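Local structure of class I phosphodiesterase PDEB1 (Leishmania major, 2R8Q) at residues A60-N65 / H104-C109; L84-Q89 / T136-D141. The protein belongs to the 3',5'-cyclic nucleotide phosphodiesterase family, with an all-helical catalytic domain of the HD superfamily built around a zinc and a magnesium ion. All blocks are in the same frame, centred on the assembly; numbering follows the deposited sequence.

Interaction 1: residues A60-N65 / H104-C109. With ZN (zinc ion), chain C.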
loop_
_atom_site.group_PDB
_atom_site.type_symbol
_atom_site.label_atom_id
_atom_site.label_comp_id
_atom_site.label_asym_id
_atom_site.label_seq_id
_atom_site.Cartn_x
_atom_site.Cartn_y
_atom_site.Cartn_z
ATOM N N ALA A 60 4.742 26.189 -0.066
ATOM C CA ALA A 60 4.277 25.633 -1.333
ATOM C C ALA A 60 4.754 26.552 -2.458
ATOM O O ALA A 60 5.093 26.097 -3.552
ATOM C CB ALA A 60 2.761 25.549 -1.336
ATOM N N GLY A 61 4.775 27.850 -2.171
ATOM C CA GLY A 61 5.213 28.824 -3.155
ATOM C C GLY A 61 6.693 28.706 -3.459
ATOM O O GLY A 61 7.125 28.956 -4.584
ATOM N N VAL A 62 7.479 28.335 -2.452
ATOM C CA VAL A 62 8.910 28.167 -2.633
ATOM C C VAL A 62 9.148 27.075 -3.669
ATOM O O VAL A 62 9.884 27.272 -4.635
ATOM C CB VAL A 62 9.599 27.773 -1.303
ATOM C CG1 VAL A 62 11.046 27.381 -1.546
ATOM C CG2 VAL A 62 9.522 28.941 -0.324
ATOM N N VAL A 63 8.507 25.926 -3.481
ATOM C CA VAL A 63 8.695 24.832 -4.424
ATOM C C VAL A 63 8.096 25.114 -5.797
ATOM O O VAL A 63 8.680 24.725 -6.806
ATOM C CB VAL A 63 8.132 23.497 -3.874
ATOM C CG1 VAL A 63 8.966 23.039 -2.690
ATOM C CG2 VAL A 63 6.691 23.656 -3.476
ATOM N N TYR A 64 6.945 25.779 -5.855
ATOM C CA TYR A 64 6.358 26.071 -7.159
ATOM C C TYR A 64 7.272 26.996 -7.952
ATOM O O TYR A 64 7.509 26.780 -9.142
ATOM C CB TYR A 64 4.972 26.715 -7.026
ATOM C CG TYR A 64 4.381 27.087 -8.373
ATOM C CD1 TYR A 64 4.644 28.328 -8.957
ATOM C CD2 TYR A 64 3.642 26.161 -9.109
ATOM C CE1 TYR A 64 4.193 28.633 -10.243
ATOM C CE2 TYR A 64 3.187 26.455 -10.396
ATOM C CZ TYR A 64 3.470 27.690 -10.956
ATOM O OH TYR A 64 3.053 27.969 -12.241
ATOM N N ASN A 65 7.790 28.023 -7.289
ATOM C CA ASN A 65 8.677 28.978 -7.944
ATOM C C ASN A 65 9.964 28.293 -8.400
ATOM O O ASN A 65 10.383 28.424 -9.553
ATOM C CB ASN A 65 9.025 30.115 -6.981
ATOM C CG ASN A 65 9.797 31.229 -7.654
ATOM O OD1 ASN A 65 9.209 32.147 -8.233
ATOM N ND2 ASN A 65 11.121 31.151 -7.598
ATOM N N HIS A 104 9.799 19.604 5.710
ATOM C CA HIS A 104 10.941 18.724 5.492
ATOM C C HIS A 104 11.088 18.369 4.017
ATOM O O HIS A 104 12.197 18.371 3.489
ATOM C CB HIS A 104 10.800 17.427 6.302
ATOM C CG HIS A 104 11.720 16.328 5.854
ATOM N ND1 HIS A 104 13.094 16.411 5.959
ATOM C CD2 HIS A 104 11.459 15.109 5.324
ATOM C CE1 HIS A 104 13.636 15.288 5.520
ATOM N NE2 HIS A 104 12.666 14.482 5.129
ATOM N N VAL A 105 9.982 18.063 3.339
ATOM C CA VAL A 105 10.106 17.692 1.930
ATOM C C VAL A 105 10.378 18.901 1.042
ATOM O O VAL A 105 11.029 18.777 0.010
ATOM C CB VAL A 105 8.878 16.879 1.416
ATOM C CG1 VAL A 105 8.727 15.610 2.256
ATOM C CG2 VAL A 105 7.602 17.709 1.461
ATOM N N VAL A 106 9.902 20.074 1.453
ATOM C CA VAL A 106 10.174 21.291 0.701
ATOM C C VAL A 106 11.686 21.507 0.819
ATOM O O VAL A 106 12.364 21.841 -0.157
ATOM C CB VAL A 106 9.416 22.499 1.304
ATOM C CG1 VAL A 106 9.960 23.811 0.734
ATOM C CG2 VAL A 106 7.927 22.364 1.000
ATOM N N ASP A 107 12.214 21.296 2.023
ATOM C CA ASP A 107 13.646 21.439 2.255
ATOM C C ASP A 107 14.458 20.444 1.423
ATOM O O ASP A 107 15.456 20.814 0.815
ATOM C CB ASP A 107 13.963 21.248 3.740
ATOM C CG ASP A 107 15.451 21.243 4.026
ATOM O OD1 ASP A 107 16.146 22.187 3.592
ATOM O OD2 ASP A 107 15.925 20.297 4.694
ATOM N N VAL A 108 14.041 19.180 1.389
ATOM C CA VAL A 108 14.784 18.191 0.614
ATOM C C VAL A 108 14.756 18.546 -0.872
ATOM O O VAL A 108 15.761 18.410 -1.565
ATOM C CB VAL A 108 14.223 16.763 0.846
ATOM C CG1 VAL A 108 14.888 15.766 -0.096
ATOM C CG2 VAL A 108 14.480 16.346 2.287
ATOM N N CYS A 109 13.609 19.019 -1.353
ATOM C CA CYS A 109 13.475 19.400 -2.756
ATOM C C CYS A 109 14.434 20.546 -3.085
ATOM O O CYS A 109 15.204 20.471 -4.041
ATOM C CB CYS A 109 12.027 19.816 -3.038
ATOM S SG CYS A 109 11.680 20.299 -4.752
HETATM ZN ZN ZN C . 12.777 12.365 4.552
HETATM O O HOH W 1 13.124 10.236 4.512
HETATM O O HOH W 2 13.485 11.897 6.678
#

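Interaction 2: residues L84-Q89 / T136-D141. With ZN (zinc ion), chain C; MG (magnesium ion), chain D.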
loop_
_atom_site.group_PDB
_atom_site.type_symbol
_atom_site.label_atom_id
_atom_site.label_comp_id
_atom_site.label_asym_id
_atom_site.label_seq_id
_atom_site.Cartn_x
_atom_site.Cartn_y
_atom_site.Cartn_z
ATOM N N LEU A 84 1.200 22.988 -9.652
ATOM C CA LEU A 84 0.699 23.553 -8.403
ATOM C C LEU A 84 -0.260 22.583 -7.710
ATOM O O LEU A 84 -0.190 22.400 -6.491
ATOM C CB LEU A 84 0.017 24.907 -8.658
ATOM C CG LEU A 84 -0.434 25.687 -7.415
ATOM C CD1 LEU A 84 0.727 25.838 -6.424
ATOM C CD2 LEU A 84 -0.954 27.060 -7.838
ATOM N N ASN A 85 -1.152 21.955 -8.475
ATOM C CA ASN A 85 -2.081 20.997 -7.883
ATOM C C ASN A 85 -1.298 19.857 -7.240
ATOM O O ASN A 85 -1.643 19.396 -6.153
ATOM C CB ASN A 85 -3.032 20.410 -8.930
ATOM C CG ASN A 85 -4.134 21.374 -9.330
ATOM O OD1 ASN A 85 -4.479 22.294 -8.583
ATOM N ND2 ASN A 85 -4.709 21.152 -10.510
ATOM N N PHE A 86 -0.252 19.397 -7.921
ATOM C CA PHE A 86 0.576 18.308 -7.395
ATOM C C PHE A 86 1.189 18.716 -6.055
ATOM O O PHE A 86 1.119 17.974 -5.075
ATOM C CB PHE A 86 1.683 17.960 -8.394
ATOM C CG PHE A 86 2.688 16.969 -7.872
ATOM C CD1 PHE A 86 2.365 15.616 -7.773
ATOM C CD2 PHE A 86 3.953 17.390 -7.481
ATOM C CE1 PHE A 86 3.293 14.699 -7.292
ATOM C CE2 PHE A 86 4.893 16.479 -6.997
ATOM C CZ PHE A 86 4.560 15.134 -6.904
ATOM N N ILE A 87 1.780 19.904 -6.009
ATOM C CA ILE A 87 2.390 20.392 -4.776
ATOM C C ILE A 87 1.350 20.431 -3.652
ATOM O O ILE A 87 1.619 19.998 -2.531
ATOM C CB ILE A 87 2.986 21.798 -4.987
ATOM C CG1 ILE A 87 4.149 21.714 -5.977
ATOM C CG2 ILE A 87 3.448 22.385 -3.655
ATOM C CD1 ILE A 87 4.653 23.065 -6.457
ATOM N N LEU A 88 0.153 20.923 -3.955
ATOM C CA LEU A 88 -0.896 21.011 -2.940
ATOM C C LEU A 88 -1.467 19.656 -2.539
ATOM O O LEU A 88 -1.884 19.477 -1.396
ATOM C CB LEU A 88 -2.019 21.937 -3.418
ATOM C CG LEU A 88 -1.606 23.407 -3.546
ATOM C CD1 LEU A 88 -2.738 24.207 -4.167
ATOM C CD2 LEU A 88 -1.249 23.958 -2.166
ATOM N N GLN A 89 -1.500 18.705 -3.472
ATOM C CA GLN A 89 -1.999 17.373 -3.150
ATOM C C GLN A 89 -0.982 16.702 -2.230
ATOM O O GLN A 89 -1.350 15.944 -1.333
ATOM C CB GLN A 89 -2.206 16.544 -4.423
ATOM C CG GLN A 89 -3.427 16.971 -5.250
ATOM C CD GLN A 89 -4.756 16.588 -4.608
ATOM O OE1 GLN A 89 -4.806 16.136 -3.463
ATOM N NE2 GLN A 89 -5.847 16.776 -5.351
ATOM N N THR A 136 10.234 13.735 -6.898
ATOM C CA THR A 136 10.271 12.674 -5.899
ATOM C C THR A 136 10.484 13.220 -4.490
ATOM O O THR A 136 9.923 12.706 -3.523
ATOM C CB THR A 136 11.381 11.655 -6.227
ATOM O OG1 THR A 136 11.101 11.056 -7.498
ATOM C CG2 THR A 136 11.440 10.557 -5.172
ATOM N N ALA A 137 11.290 14.268 -4.367
ATOM C CA ALA A 137 11.530 14.852 -3.055
ATOM C C ALA A 137 10.215 15.205 -2.350
ATOM O O ALA A 137 10.081 15.015 -1.146
ATOM C CB ALA A 137 12.407 16.098 -3.190
ATOM N N LEU A 138 9.238 15.700 -3.104
ATOM C CA LEU A 138 7.964 16.101 -2.517
ATOM C C LEU A 138 7.060 14.962 -2.051
ATOM O O LEU A 138 6.193 15.171 -1.203
ATOM C CB LEU A 138 7.196 16.998 -3.501
ATOM C CG LEU A 138 7.906 18.304 -3.873
ATOM C CD1 LEU A 138 7.121 19.031 -4.958
ATOM C CD2 LEU A 138 8.050 19.180 -2.633
ATOM N N VAL A 139 7.258 13.762 -2.587
ATOM C CA VAL A 139 6.422 12.628 -2.207
ATOM C C VAL A 139 7.136 11.619 -1.317
ATOM O O VAL A 139 6.505 10.703 -0.805
ATOM C CB VAL A 139 5.937 11.828 -3.450
ATOM C CG1 VAL A 139 5.261 12.755 -4.452
ATOM C CG2 VAL A 139 7.114 11.107 -4.096
ATOM N N HIS A 140 8.435 11.805 -1.104
ATOM C CA HIS A 140 9.209 10.807 -0.369
ATOM C C HIS A 140 8.871 10.460 1.080
ATOM O O HIS A 140 9.330 9.430 1.571
ATOM C CB HIS A 140 10.715 11.093 -0.517
ATOM C CG HIS A 140 11.305 11.898 0.595
ATOM N ND1 HIS A 140 11.224 13.273 0.649
ATOM C CD2 HIS A 140 11.991 11.517 1.698
ATOM C CE1 HIS A 140 11.835 13.703 1.738
ATOM N NE2 HIS A 140 12.310 12.658 2.392
ATOM N N ASP A 141 8.070 11.284 1.753
ATOM C CA ASP A 141 7.676 11.008 3.139
ATOM C C ASP A 141 6.163 11.131 3.359
ATOM O O ASP A 141 5.707 11.265 4.494
ATOM C CB ASP A 141 8.390 11.953 4.116
ATOM C CG ASP A 141 9.725 11.418 4.575
ATOM O OD1 ASP A 141 9.825 10.190 4.768
ATOM O OD2 ASP A 141 10.663 12.224 4.762
HETATM ZN ZN ZN C . 12.777 12.365 4.552
HETATM MG MG MG D . 11.512 8.869 5.083
HETATM O O HOH W 1 13.124 10.236 4.512
HETATM O O HOH W 2 13.485 11.897 6.678
HETATM O O HOH W 3 10.010 7.400 5.789
HETATM O O HOH W 4 12.965 7.227 5.157
HETATM O O HOH W 5 11.894 9.332 7.218
#

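Interaction 1: residues A60-N65 / H104-C109
Val63 sets its CG1 methyl against the forked end of Val106, joining helix 55-68 to helix 102-118 in the all-helical catalytic domain of an HD-type phosphodiesterase. Val63 CG1 lies 3.6 Å from Val106 CG1 and 3.9 Å from Val106 CG2, so one branch of Val63 rests on both branches of its partner. Each valine points from its helix toward the other, and the two side chains meet at about a right angle. In Val63, CG1 lies anti to the carbonyl carbon (chi1 -68°), which turns this branch toward helix 102-118. Val62 and Cys109 add only looser contacts, with Cys109 SG 4.4 Å from Val63 CG1. The short helical segments run nearly parallel, 25° apart, their axes 9.9 Å from each other at closest approach. All four touching residues are buried, and the join is wholly apolar. Helices 80-92 and 127-139 close round it, Ile87 and Leu138 both touching Val63. Helix 102-118 also carries a metal ligand: His104, whose CG is anti to the backbone N (chi1 164°), extends to the zinc ion. His140, Asp141 and Asp254 are the other protein ligands there, and His104 NE2 binds the zinc at 2.2 Å.

Interaction 2: residues L84-Q89 / T136-D141
The metal-binding His-Asp pair that gives the HD superfamily its name, His140-Asp141, lies just past Leu138 and Val139, which pack on Phe86 and Ile87 of helix 80-92. The end of the Phe86 ring reaches Leu138 and Val139: Phe86 CZ approaches Val139 CG1 to 3.5 Å, and Phe86 CE2 is 4.0 Å from Leu138 CD1. With Phe86 CG anti to the backbone N (chi1 173°), the ring extends toward Leu138 and Val139, and both methyls approach it obliquely. Leu138 CD1 also touches Ile87 CG1, at 4.1 Å, so this methyl bridges two neighbouring residues of helix 80-92. Ile183 and Leu184 of helix 171-184 pack on Phe86 as well. Beyond this buried apolar join, the chain turns into the metal site. His140 ND1 donates a nearly straight hydrogen bond (174°) to Ala137 O, 2.8 Å away; the acceptor lies in the ring plane, which would restrain rotation of the imidazole while NE2 binds the zinc ion. The Asp141 CB sits over one face of that ring. The Asp141 carboxylate bridges the two metals, Asp141 OD2 binding the zinc ion at 2.1 Å and Asp141 OD1 the magnesium ion at 2.2 Å.

Overall arrangement
Interactions 1 and 2 lie about 9 Å apart, centre to centre, in the buried interior of the helical domain. Their segments interleave in sequence: of helices 55-68, 80-92, 102-118 and 127-139, the first pairs with the third and the second with the fourth. The two contacts adjoin through side chains as well, since Val63 CG2 packs on Ile87 CG2 at 3.5 Å and Val63 also touches Leu138. At the metal end, interaction 1 contributes one zinc ligand and interaction 2 two more; water 1 and water 2 also bind the zinc ion, and water 1 binds the magnesium ion too. The same helical scaffold thus brings residues distant in sequence together at the zinc, with Asp254 completing its protein ligands.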